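Caprin-2 (Danio rerio, PDB 4OUS) probably takes part in canonical Wnt signalling through its C1q domain, a jelly-roll module that assembles as a trimer and binds calcium. Local coordinates at residues Pro48-Tyr53 / Val99-Gln104; Ala63-Leu68 / Gly87-Glu92; Met73-Val78 / Gln104-Trp109. The protein carries 1 engineered substitution. All coordinates share one frame; numbering follows the deposited sequence.

Interaction 1: Pro48-Tyr53 / Val99-Gln104; sequences PATGAY and VLQLFQ
Tyr-53 and Leu-102 cross at about a right angle on the face of the strand pair that also carries Leu-100, CD1 of Leu-102 lying 3.6 Å from CD2 of Tyr-53 and almost as near to CG. CG of Tyr-53 stands anti to its carbonyl carbon (chi1 -68°), and the ring runs back along the strand, its hydroxyl reaching Ala-49. There it gives a short hydrogen bond, Tyr-53 OH to Ala-49 O at 2.6 Å, received in the carbonyl plane on a lone pair, which ties the tip of the ring to the loop before the strand. Leu-131 and Cys-47 pack against the same tyrosine.

The backbones that carry these side chains are antiparallel neighbours, 51-60 and 93-102, in one sheet of the C1q jelly roll; Gly-51 with Leu-102 and Tyr-53 with Leu-100 form hydrogen-bonded pairs. Strand 93-102 is outermost within the chain, and a second subunit meets it: the backbone N and O of Val-99 bond the hydroxyls of Ser-9 and Thr-32 of that subunit.

On the other face the bend of Gln-101 at chi2 (69°) turns CD back toward Gly-51; NE2 then lies near Gly-51 O and N without a hydrogen bond, 3.7 Å from CG2 of Thr-50. Where the strand pairing ends, a side chain takes over from the backbone: OG1 of Thr-50 accepts from Gln-104 N at 3.1 Å, while CG2 of the same threonine lies 4.0 Å from CD1 of Phe-103. Beyond it the extended Gln-104 passes its CD 3.5 Å from Pro-48 O, and a water bridges Gln-104 OE1 and Thr-50 N.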
# COMPACT_ATOMS: atom_id res chain seq x y z
N PRO A 48 14.76 -17.00 4.26
CA PRO A 48 16.03 -17.70 4.03
C PRO A 48 17.17 -17.21 4.92
O PRO A 48 18.22 -17.84 4.97
CB PRO A 48 16.34 -17.38 2.57
CG PRO A 48 15.80 -15.99 2.41
CD PRO A 48 14.54 -15.94 3.25
N ALA A 49 16.96 -16.07 5.58
CA ALA A 49 18.01 -15.44 6.35
C ALA A 49 17.38 -14.47 7.33
O ALA A 49 16.54 -13.65 6.95
CB ALA A 49 19.00 -14.72 5.44
N THR A 50 17.77 -14.58 8.59
CA THR A 50 17.25 -13.71 9.62
C THR A 50 17.46 -12.25 9.20
O THR A 50 18.51 -11.90 8.66
CB THR A 50 17.93 -14.02 10.96
OG1 THR A 50 17.58 -15.36 11.32
CG2 THR A 50 17.50 -13.06 12.05
N GLY A 51 16.43 -11.44 9.38
CA GLY A 51 16.49 -10.05 8.97
C GLY A 51 15.13 -9.39 8.98
O GLY A 51 14.14 -10.00 9.38
N ALA A 52 15.10 -8.14 8.53
CA ALA A 52 13.86 -7.37 8.45
C ALA A 52 13.34 -7.43 7.02
O ALA A 52 14.10 -7.22 6.07
CB ALA A 52 14.10 -5.93 8.87
N TYR A 53 12.05 -7.73 6.89
CA TYR A 53 11.38 -7.92 5.61
C TYR A 53 10.13 -7.05 5.53
O TYR A 53 9.44 -6.88 6.53
CB TYR A 53 10.99 -9.39 5.42
CG TYR A 53 12.17 -10.34 5.25
CD1 TYR A 53 12.49 -10.85 4.00
CD2 TYR A 53 12.96 -10.72 6.33
CE1 TYR A 53 13.56 -11.70 3.82
CE2 TYR A 53 14.05 -11.57 6.15
CZ TYR A 53 14.34 -12.07 4.89
OH TYR A 53 15.40 -12.92 4.69
N VAL A 99 6.37 -4.31 8.30
CA VAL A 99 7.80 -4.57 8.32
C VAL A 99 8.06 -5.48 9.50
O VAL A 99 7.80 -5.11 10.65
CB VAL A 99 8.65 -3.29 8.45
CG1 VAL A 99 10.13 -3.63 8.28
CG2 VAL A 99 8.21 -2.26 7.42
N LEU A 100 8.55 -6.69 9.22
CA LEU A 100 8.68 -7.73 10.23
C LEU A 100 10.11 -8.20 10.39
O LEU A 100 10.84 -8.36 9.41
CB LEU A 100 7.82 -8.93 9.88
CG LEU A 100 6.33 -8.71 9.67
CD1 LEU A 100 5.67 -10.02 9.29
CD2 LEU A 100 5.68 -8.11 10.91
N GLN A 101 10.49 -8.45 11.64
CA GLN A 101 11.73 -9.13 11.96
C GLN A 101 11.49 -10.63 11.85
O GLN A 101 10.71 -11.19 12.63
CB GLN A 101 12.19 -8.77 13.37
CG GLN A 101 13.45 -9.49 13.82
CD GLN A 101 14.67 -9.03 13.05
OE1 GLN A 101 14.92 -7.84 12.90
NE2 GLN A 101 15.44 -9.99 12.55
N LEU A 102 12.15 -11.28 10.90
CA LEU A 102 11.98 -12.71 10.70
C LEU A 102 13.25 -13.46 11.06
O LEU A 102 14.35 -12.91 10.98
CB LEU A 102 11.62 -13.02 9.25
CG LEU A 102 10.35 -12.38 8.69
CD1 LEU A 102 10.16 -12.82 7.25
CD2 LEU A 102 9.13 -12.73 9.53
N PHE A 103 13.07 -14.71 11.45
CA PHE A 103 14.18 -15.63 11.65
C PHE A 103 14.17 -16.65 10.54
O PHE A 103 13.10 -16.99 10.02
CB PHE A 103 14.08 -16.32 13.00
CG PHE A 103 14.24 -15.39 14.15
CD1 PHE A 103 15.48 -15.21 14.74
CD2 PHE A 103 13.16 -14.66 14.63
CE1 PHE A 103 15.64 -14.34 15.79
CE2 PHE A 103 13.31 -13.79 15.69
CZ PHE A 103 14.55 -13.63 16.27
N GLN A 104 15.35 -17.14 10.17
CA GLN A 104 15.44 -18.15 9.12
C GLN A 104 14.46 -19.29 9.41
O GLN A 104 14.41 -19.82 10.52
CB GLN A 104 16.86 -18.68 9.00
CG GLN A 104 17.03 -19.66 7.86
CD GLN A 104 18.46 -20.11 7.66
OE1 GLN A 104 19.39 -19.53 8.24
NE2 GLN A 104 18.66 -21.14 6.85
O HOH W 1 19.99 -16.59 9.11

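Interaction 2: Ala63-Leu68 / Gly87-Glu92; sequences AISVPL and GAPDHE
Pro-89, preceded by a cis peptide bond, presses its ring against Ala-63, Ile-64 and Ser-65. CB of Pro-89 lies 3.6 Å from Ile-64 O, and CG of Pro-89 is 3.7 Å from OG of Ser-65, so the ring meets the backbone carbonyls of Ala-63 and Ile-64 and a hydroxyl through carbon atoms alone. Ser-65 centres an inverse gamma turn, closed by a weak bond, after which the chain leaves the contact. The carbonyl of Pro-89 faces back across the contact, its O 3.6 Å from CB of Ala-63.

Asp-90 comes next, its CB directed away from 63-68. OD1 of Asp-90 accepts from the N of His-91 at 2.7 Å, and the carboxylate also bonds Tyr-83 and Asn-85 of the third subunit.

His-91 then offers one ring face to Ala-63, whose CB sits 4.0 Å from the ring centroid and 14° off the normal, a CH-pi contact displaced toward the rim. ND1 accepts no bond from Ala-63 N; its hydrogen-bond partner is Lys-61 O, which helps fix the rotation of the ring, together with edge-to-face contacts to Tyr-118 and to Tyr-83 of the third subunit. An alanine here would probably leave the methyl of Ala-63 without its aromatic cover and Lys-61 O without its imidazole mate.

Glu-92 closes the segment at a calcium ion, bound jointly with Glu-92 of the second and third subunits. The contact thus joins two surface loops at the calcium-bearing end of a C1q-domain trimer.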
# COMPACT_ATOMS: atom_id res chain seq x y z
N ALA A 63 -17.94 -9.76 -5.50
CA ALA A 63 -19.10 -8.91 -5.28
C ALA A 63 -20.26 -9.74 -4.74
O ALA A 63 -21.25 -10.00 -5.43
CB ALA A 63 -19.49 -8.20 -6.57
N ILE A 64 -20.08 -10.19 -3.50
CA ILE A 64 -21.08 -10.95 -2.77
C ILE A 64 -21.27 -10.32 -1.40
O ILE A 64 -20.42 -9.56 -0.94
CB ILE A 64 -20.68 -12.43 -2.60
CG1 ILE A 64 -19.38 -12.55 -1.80
CG2 ILE A 64 -20.56 -13.12 -3.96
CD1 ILE A 64 -18.97 -13.98 -1.51
N SER A 65 -22.39 -10.65 -0.75
CA SER A 65 -22.73 -10.09 0.55
C SER A 65 -22.09 -10.87 1.69
O SER A 65 -22.77 -11.29 2.63
CB SER A 65 -24.25 -10.05 0.72
OG SER A 65 -24.86 -9.30 -0.31
N VAL A 66 -20.79 -11.11 1.57
CA VAL A 66 -19.96 -11.65 2.63
C VAL A 66 -18.74 -10.74 2.71
O VAL A 66 -18.11 -10.47 1.69
CB VAL A 66 -19.51 -13.10 2.36
CG1 VAL A 66 -18.66 -13.63 3.51
CG2 VAL A 66 -20.71 -14.00 2.10
N PRO A 67 -18.42 -10.23 3.90
CA PRO A 67 -17.25 -9.35 4.02
C PRO A 67 -15.96 -10.12 3.82
O PRO A 67 -15.89 -11.33 4.05
CB PRO A 67 -17.36 -8.83 5.45
CG PRO A 67 -18.07 -9.93 6.18
CD PRO A 67 -19.10 -10.40 5.20
N LEU A 68 -14.93 -9.39 3.40
CA LEU A 68 -13.60 -9.95 3.22
C LEU A 68 -12.71 -9.60 4.41
O LEU A 68 -12.54 -8.42 4.73
CB LEU A 68 -12.98 -9.44 1.92
CG LEU A 68 -11.60 -10.01 1.59
CD1 LEU A 68 -11.69 -11.49 1.28
CD2 LEU A 68 -10.95 -9.27 0.43
N GLY A 87 -21.98 -2.92 0.48
CA GLY A 87 -23.32 -3.46 0.58
C GLY A 87 -24.12 -3.61 -0.69
O GLY A 87 -25.22 -4.17 -0.67
N ALA A 88 -23.60 -3.11 -1.81
CA ALA A 88 -24.34 -3.15 -3.08
C ALA A 88 -24.83 -4.56 -3.49
O ALA A 88 -26.00 -4.70 -3.85
CB ALA A 88 -23.52 -2.53 -4.20
N PRO A 89 -23.97 -5.60 -3.45
CA PRO A 89 -22.55 -5.68 -3.12
C PRO A 89 -21.68 -5.43 -4.34
O PRO A 89 -21.98 -5.87 -5.45
CB PRO A 89 -22.39 -7.11 -2.61
CG PRO A 89 -23.38 -7.88 -3.41
CD PRO A 89 -24.54 -6.94 -3.68
N ASP A 90 -20.59 -4.70 -4.12
CA ASP A 90 -19.63 -4.39 -5.17
C ASP A 90 -18.29 -4.99 -4.77
O ASP A 90 -18.12 -5.45 -3.64
CB ASP A 90 -19.53 -2.87 -5.36
CG ASP A 90 -19.04 -2.45 -6.74
OD1 ASP A 90 -18.38 -3.25 -7.45
OD2 ASP A 90 -19.31 -1.29 -7.12
N HIS A 91 -17.33 -4.97 -5.68
CA HIS A 91 -15.97 -5.31 -5.32
C HIS A 91 -15.42 -4.24 -4.38
O HIS A 91 -15.85 -3.09 -4.38
CB HIS A 91 -15.09 -5.43 -6.56
CG HIS A 91 -15.58 -6.43 -7.56
ND1 HIS A 91 -15.51 -7.79 -7.35
CD2 HIS A 91 -16.15 -6.27 -8.77
CE1 HIS A 91 -16.01 -8.42 -8.39
NE2 HIS A 91 -16.41 -7.52 -9.27
N GLU A 92 -14.47 -4.66 -3.56
CA GLU A 92 -13.82 -3.83 -2.58
C GLU A 92 -12.47 -4.46 -2.29
O GLU A 92 -12.30 -5.66 -2.52
CB GLU A 92 -14.62 -3.71 -1.28
CG GLU A 92 -15.19 -2.35 -0.92
CD GLU A 92 -14.10 -1.34 -0.52
OE1 GLU A 92 -12.93 -1.47 -0.95
OE2 GLU A 92 -14.39 -0.49 0.35

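Interaction 3: Met73-Val78 / Gln104-Trp109; sequences MRNEEV and QGDQVW
A type II' beta turn from Arg-74 to Glu-77, linking strands 68-74 and 77-84 of the C1q jelly roll, is held at its flank by Asp-106 and strand 107-114. Met-73 and Trp-109 form an antiparallel hydrogen-bonded pair, and Arg-74 with Val-108 the non-hydrogen-bonded pair beside it. Past the end of this pairing, Asn-75 N still reaches Gln-107 O at 2.8 Å.

The indole of Trp-109 turns one face to Met-73. CG of the tryptophan stands between its backbone N and carbonyl carbon (chi1 52°), and CB of Met-73 rests over that face, 3.5 Å from the centroid of the five-membered ring, in a CH-pi contact. CG of Met-73 continues over the six-membered ring, near CZ2 and CH2, and SD lies 4.9 Å from its centroid in an oblique Met-aromatic contact. At the ring edge NE1 donates to Asn-75 O at 2.9 Å, near the indole plane and on a lone pair of the carbonyl. Arg-44 adds a cation-pi contact to the indole.

Asn-75 uses its amide in both senses. OD1 accepts from Gln-107 N at 2.9 Å, and ND2 donates to Asp-106 OD1 at 3.1 Å from above the carboxylate, the two planes being 79° apart. OD2 of Asp-106 is bound by Phe-103 N and by a water that donates to it and accepts from Arg-74 NE. The guanidinium of Arg-74 forms an end-on salt bridge with Glu-77, NH1 and NH2 both meeting OE1, 2.9 Å from NH2.

Backbone and side-chain groups of Asn-75 thus make four hydrogen bonds to 104-109, fixing the turn against the strand, while Asp-106 probably senses Arg-74 mainly through water and longer-range attraction.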
# COMPACT_ATOMS: atom_id res chain seq x y z
N MET A 73 -0.06 -13.51 8.19
CA MET A 73 0.39 -14.46 9.20
C MET A 73 1.90 -14.58 9.20
O MET A 73 2.52 -14.58 8.14
CB MET A 73 -0.20 -15.84 8.94
CG MET A 73 -1.70 -15.87 8.73
SD MET A 73 -2.65 -15.43 10.21
CE MET A 73 -2.21 -16.78 11.29
N ARG A 74 2.48 -14.70 10.39
CA ARG A 74 3.86 -15.16 10.51
C ARG A 74 3.80 -16.41 11.36
O ARG A 74 3.41 -16.36 12.54
CB ARG A 74 4.77 -14.09 11.12
CG ARG A 74 6.25 -14.47 11.13
CD ARG A 74 6.66 -15.20 12.40
NE ARG A 74 6.78 -14.31 13.55
CZ ARG A 74 5.96 -14.28 14.59
NH1 ARG A 74 6.20 -13.43 15.58
NH2 ARG A 74 4.90 -15.08 14.65
N ASN A 75 4.17 -17.54 10.76
CA ASN A 75 3.94 -18.86 11.34
C ASN A 75 2.45 -18.98 11.68
O ASN A 75 1.63 -18.93 10.76
CB ASN A 75 4.89 -19.11 12.51
CG ASN A 75 6.35 -19.10 12.06
OD1 ASN A 75 6.64 -19.39 10.90
ND2 ASN A 75 7.26 -18.77 12.97
N GLU A 76 2.07 -19.10 12.94
CA GLU A 76 0.65 -19.25 13.28
C GLU A 76 0.03 -17.99 13.91
O GLU A 76 -1.07 -18.05 14.47
CB GLU A 76 0.47 -20.45 14.23
CG GLU A 76 1.05 -20.22 15.62
CD GLU A 76 1.59 -21.48 16.27
OE1 GLU A 76 1.19 -22.59 15.87
OE2 GLU A 76 2.44 -21.35 17.19
N GLU A 77 0.72 -16.86 13.80
CA GLU A 77 0.30 -15.63 14.46
C GLU A 77 -0.18 -14.56 13.48
O GLU A 77 0.48 -14.29 12.48
CB GLU A 77 1.47 -15.08 15.28
CG GLU A 77 1.13 -13.84 16.09
CD GLU A 77 2.31 -13.32 16.89
OE1 GLU A 77 3.40 -13.93 16.85
OE2 GLU A 77 2.15 -12.28 17.57
N VAL A 78 -1.31 -13.93 13.80
CA VAL A 78 -1.79 -12.78 13.05
C VAL A 78 -0.90 -11.57 13.32
O VAL A 78 -0.74 -11.15 14.47
CB VAL A 78 -3.25 -12.44 13.42
CG1 VAL A 78 -3.69 -11.12 12.79
CG2 VAL A 78 -4.19 -13.57 13.02
N GLN A 104 15.35 -17.14 10.17
CA GLN A 104 15.44 -18.15 9.12
C GLN A 104 14.46 -19.29 9.41
O GLN A 104 14.41 -19.82 10.52
CB GLN A 104 16.86 -18.68 9.00
CG GLN A 104 17.03 -19.66 7.86
CD GLN A 104 18.46 -20.11 7.66
OE1 GLN A 104 19.39 -19.53 8.24
NE2 GLN A 104 18.66 -21.14 6.85
N GLY A 105 13.67 -19.64 8.40
CA GLY A 105 12.70 -20.70 8.54
C GLY A 105 11.29 -20.23 8.83
O GLY A 105 10.33 -20.97 8.61
N ASP A 106 11.14 -19.01 9.34
CA ASP A 106 9.81 -18.43 9.53
C ASP A 106 9.05 -18.40 8.22
O ASP A 106 9.64 -18.22 7.14
CB ASP A 106 9.89 -17.00 10.08
CG ASP A 106 10.20 -16.94 11.55
OD1 ASP A 106 10.16 -17.99 12.23
OD2 ASP A 106 10.48 -15.82 12.04
N GLN A 107 7.73 -18.55 8.30
CA GLN A 107 6.90 -18.48 7.11
C GLN A 107 5.88 -17.36 7.21
O GLN A 107 5.26 -17.16 8.26
CB GLN A 107 6.23 -19.82 6.86
CG GLN A 107 7.24 -20.89 6.46
CD GLN A 107 6.60 -22.20 6.09
OE1 GLN A 107 5.67 -22.65 6.76
NE2 GLN A 107 7.10 -22.83 5.03
N VAL A 108 5.72 -16.62 6.12
CA VAL A 108 4.79 -15.51 6.08
C VAL A 108 3.80 -15.79 4.95
O VAL A 108 4.20 -16.21 3.86
CB VAL A 108 5.52 -14.17 5.88
CG1 VAL A 108 4.52 -13.03 5.74
CG2 VAL A 108 6.47 -13.91 7.05
N TRP A 109 2.52 -15.60 5.22
CA TRP A 109 1.47 -16.02 4.29
C TRP A 109 0.20 -15.25 4.59
O TRP A 109 0.08 -14.62 5.64
CB TRP A 109 1.23 -17.54 4.40
CG TRP A 109 0.98 -18.07 5.80
CD1 TRP A 109 1.91 -18.23 6.79
CD2 TRP A 109 -0.26 -18.53 6.33
NE1 TRP A 109 1.32 -18.76 7.91
CE2 TRP A 109 -0.02 -18.95 7.65
CE3 TRP A 109 -1.56 -18.62 5.82
CZ2 TRP A 109 -1.02 -19.45 8.48
CZ3 TRP A 109 -2.56 -19.13 6.64
CH2 TRP A 109 -2.28 -19.54 7.95
O HOH W 2 9.63 -13.72 13.36

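Interactions 1 and 3 are partly buried neighbours, their centres about 10 Å apart; they share Gln-104 and meet where CD2 of Leu-102 packs on Arg-74 and Val-108. Each pairs strands within one sheet, interaction 1 in the five-stranded sheet and interaction 3 in the other, and the Leu-102 packing joins the two sheets at this end of the domain. Interaction 2 lies on the opposite side of the chain's centre, about 35 Å from interaction 1 between centres, and is a surface contact of loops. Its chemistry differs accordingly: no hydrogen bond crosses between its segments, which meet through proline, methyl and imidazole contacts, whereas strand pairing supplemented by side-chain hydrogen bonds dominates the other two.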